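Local coordinates for Mlr3007 protein (Mesorhizobium loti, PDB 3QQM) that probably catalyses the pyridoxal-phosphate-dependent transamination of leucine, isoleucine and valine with 2-oxoglutarate, at residues L47-D52 / L77-D82. Sequence-based numbering, arbitrary orientation.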
ATOM      1  N   LEU A  47      13.082  11.868  -6.227  1.00 19.20           N
ATOM      2  CA  LEU A  47      12.384  13.051  -5.735  1.00 19.44           C
ATOM      3  C   LEU A  47      13.264  14.116  -5.096  1.00 19.82           C
ATOM      4  O   LEU A  47      12.771  15.168  -4.734  1.00 20.31           O
ATOM      5  CB  LEU A  47      11.266  12.613  -4.763  1.00 18.77           C
ATOM      6  CG  LEU A  47      10.163  11.778  -5.410  1.00 18.30           C
ATOM      7  CD1 LEU A  47       9.177  11.273  -4.373  1.00 17.69           C
ATOM      8  CD2 LEU A  47       9.423  12.582  -6.517  1.00 17.65           C
ATOM      9  N   GLY A  48      14.551  13.832  -4.942  1.00 20.25           N
ATOM     10  CA  GLY A  48      15.493  14.780  -4.359  1.00 20.88           C
ATOM     11  C   GLY A  48      15.546  14.767  -2.845  1.00 20.95           C
ATOM     12  O   GLY A  48      15.817  15.770  -2.229  1.00 21.77           O
ATOM     13  N   PHE A  49      15.249  13.645  -2.235  1.00 20.64           N
ATOM     14  CA  PHE A  49      15.311  13.548  -0.769  1.00 20.90           C
ATOM     15  C   PHE A  49      16.713  13.159  -0.273  1.00 21.52           C
ATOM     16  O   PHE A  49      17.330  12.258  -0.820  1.00 21.52           O
ATOM     17  CB  PHE A  49      14.302  12.514  -0.265  1.00 19.87           C
ATOM     18  CG  PHE A  49      12.929  13.037  -0.096  1.00 19.38           C
ATOM     19  CD1 PHE A  49      12.261  13.647  -1.145  1.00 20.09           C
ATOM     20  CD2 PHE A  49      12.261  12.850   1.097  1.00 19.28           C
ATOM     21  CE1 PHE A  49      10.965  14.131  -0.983  1.00 20.37           C
ATOM     22  CE2 PHE A  49      10.962  13.311   1.270  1.00 19.43           C
ATOM     23  CZ  PHE A  49      10.306  13.948   0.228  1.00 19.67           C
ATOM     24  N   ALA A  50      17.225  13.849   0.739  1.00 22.34           N
ATOM     25  CA  ALA A  50      18.512  13.443   1.319  1.00 23.11           C
ATOM     26  C   ALA A  50      18.155  12.123   1.984  1.00 22.94           C
ATOM     27  O   ALA A  50      17.070  11.997   2.547  1.00 21.87           O
ATOM     28  CB  ALA A  50      19.033  14.459   2.332  1.00 23.17           C
ATOM     29  N   CYS A  51      19.010  11.116   1.830  1.00 23.94           N
ATOM     30  CA  CYS A  51      18.743   9.791   2.394  1.00 24.34           C
ATOM     31  C   CYS A  51      20.030   9.086   2.789  1.00 24.74           C
ATOM     32  O   CYS A  51      20.821   8.713   1.934  1.00 25.38           O
ATOM     33  CB  CYS A  51      18.004   8.944   1.371  1.00 23.94           C
ATOM     34  SG  CYS A  51      17.365   7.416   2.041  1.00 26.12           S
ATOM     35  N   ASP A  52      20.237   8.918   4.087  1.00 24.94           N
ATOM     36  CA  ASP A  52      21.441   8.276   4.612  1.00 25.19           C
ATOM     37  C   ASP A  52      21.074   6.870   5.129  1.00 24.74           C
ATOM     38  O   ASP A  52      20.491   6.728   6.189  1.00 24.29           O
ATOM     39  CB  ASP A  52      22.035   9.129   5.716  1.00 25.47           C
ATOM     40  CG  ASP A  52      23.278   8.520   6.320  1.00 26.09           C
ATOM     41  OD1 ASP A  52      23.640   7.386   5.937  1.00 25.72           O
ATOM     42  OD2 ASP A  52      23.900   9.178   7.180  1.00 26.48           O
ATOM     43  N   LEU A  77      10.581   9.386   5.942  1.00 15.23           N
ATOM     44  CA  LEU A  77      11.717  10.199   5.540  1.00 15.44           C
ATOM     45  C   LEU A  77      11.285  11.575   5.016  1.00 15.80           C
ATOM     46  O   LEU A  77      10.439  11.681   4.126  1.00 15.43           O
ATOM     47  CB  LEU A  77      12.472   9.471   4.437  1.00 15.09           C
ATOM     48  CG  LEU A  77      13.727  10.122   3.874  1.00 15.27           C
ATOM     49  CD1 LEU A  77      14.847  10.159   4.935  1.00 14.62           C
ATOM     50  CD2 LEU A  77      14.162   9.367   2.610  1.00 13.66           C
ATOM     51  N   ALA A  78      11.880  12.616   5.570  1.00 16.54           N
ATOM     52  CA  ALA A  78      11.632  13.984   5.144  1.00 17.39           C
ATOM     53  C   ALA A  78      12.731  14.374   4.142  1.00 17.81           C
ATOM     54  O   ALA A  78      13.839  13.809   4.171  1.00 17.76           O
ATOM     55  CB  ALA A  78      11.619  14.948   6.334  1.00 17.48           C
ATOM     56  N   ARG A  79      12.405  15.324   3.263  1.00 18.16           N
ATOM     57  CA  ARG A  79      13.315  15.799   2.230  1.00 18.78           C
ATOM     58  C   ARG A  79      14.692  16.233   2.777  1.00 19.24           C
ATOM     59  O   ARG A  79      15.699  16.106   2.083  1.00 19.31           O
ATOM     60  CB  ARG A  79      12.657  16.949   1.468  1.00 19.38           C
ATOM     61  CG  ARG A  79      13.483  17.540   0.321  1.00 20.78           C
ATOM     62  CD  ARG A  79      12.765  18.720  -0.296  1.00 22.27           C
ATOM     63  NE  ARG A  79      11.403  18.360  -0.690  1.00 22.59           N
ATOM     64  CZ  ARG A  79      11.077  17.745  -1.834  1.00 23.79           C
ATOM     65  NH1 ARG A  79      12.016  17.388  -2.716  1.00 24.65           N
ATOM     66  NH2 ARG A  79       9.804  17.461  -2.094  1.00 23.33           N
ATOM     67  N   ASN A  80      14.739  16.729   4.008  1.00 19.15           N
ATOM     68  CA  ASN A  80      16.014  17.119   4.589  1.00 19.99           C
ATOM     69  C   ASN A  80      16.829  15.928   5.138  1.00 19.56           C
ATOM     70  O   ASN A  80      17.927  16.125   5.689  1.00 20.10           O
ATOM     71  CB  ASN A  80      15.832  18.211   5.668  1.00 20.49           C
ATOM     72  CG  ASN A  80      14.916  17.778   6.840  1.00 20.69           C
ATOM     73  OD1 ASN A  80      14.642  16.586   7.075  1.00 17.99           O
ATOM     74  ND2 ASN A  80      14.447  18.769   7.579  1.00 21.24           N
ATOM     75  N   GLY A  81      16.311  14.703   4.980  1.00 18.49           N
ATOM     76  CA  GLY A  81      17.008  13.498   5.483  1.00 17.78           C
ATOM     77  C   GLY A  81      16.551  13.057   6.882  1.00 17.50           C
ATOM     78  O   GLY A  81      16.941  11.984   7.334  1.00 16.75           O
ATOM     79  N   ASP A  82      15.744  13.882   7.569  1.00 17.42           N
ATOM     80  CA  ASP A  82      15.218  13.520   8.901  1.00 17.63           C
ATOM     81  C   ASP A  82      14.387  12.266   8.727  1.00 17.07           C
ATOM     82  O   ASP A  82      13.656  12.126   7.718  1.00 16.77           O
ATOM     83  CB  ASP A  82      14.377  14.649   9.557  1.00 17.76           C
ATOM     84  CG  ASP A  82      15.227  15.890   9.984  1.00 18.60           C
ATOM     85  OD1 ASP A  82      16.470  15.831   9.916  1.00 17.14           O
ATOM     86  OD2 ASP A  82      14.633  16.934  10.388  1.00 18.96           O
TER
HETATM   87  O   HOH W   1      14.588  18.036  -3.034  1.00 22.86           O
HETATM   88  O   HOH W   2      18.823  10.514   5.885  1.00 31.68           O
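Phe49 and Arg79 meet where a helix-linking loop packs against a beta-hairpin turn: residues 47-52 join helix 33-47 to helix 53-64, while the segment 77-82 leads from strand 71-78 toward strand 83-89. The Phe49 ring lies under the backbone of the turn, its face taking a CH-pi contact from Arg79 CA, 3.6 Å from the ring centroid. On the other segment Leu77, with CG anti to its backbone N (chi1 -179°), brings CG to 4.2 Å from Phe49 CD2 and reaches Cys51 SG with CD2. An alanine in place of Phe49 would probably open a gap beneath the turn and leave the Arg79 guanidinium without the ring carbon CE1 against its face. Ala78 to Gly81 form a type I turn that joins strands 71-78 and 83-89 of the antiparallel sheet in this class-IV aminotransferase fold, and Asn80 OD1 accepts from Asp82 N in an Asx turn. Beside it, Ala50 N donates a nearly straight 3.0 Å bond to Arg79 O. Gly81 CA comes within 3.3 Å of Ala50 O in a CA-H...O contact, where a beta carbon would crowd Ala50 CB. At the positive phi of Gly81 and of Gly48, the first residue past helix 33-47, a beta carbon would also jam against the preceding carbonyl O. Arg79 NH1 bonds weakly to Leu47 O (3.1 Å) and shares a water with Gly48 O, while its NE is salt-bridged to Asp15. A second water links Asp52 N, at the N-cap of helix 53-64, with Gly81 O.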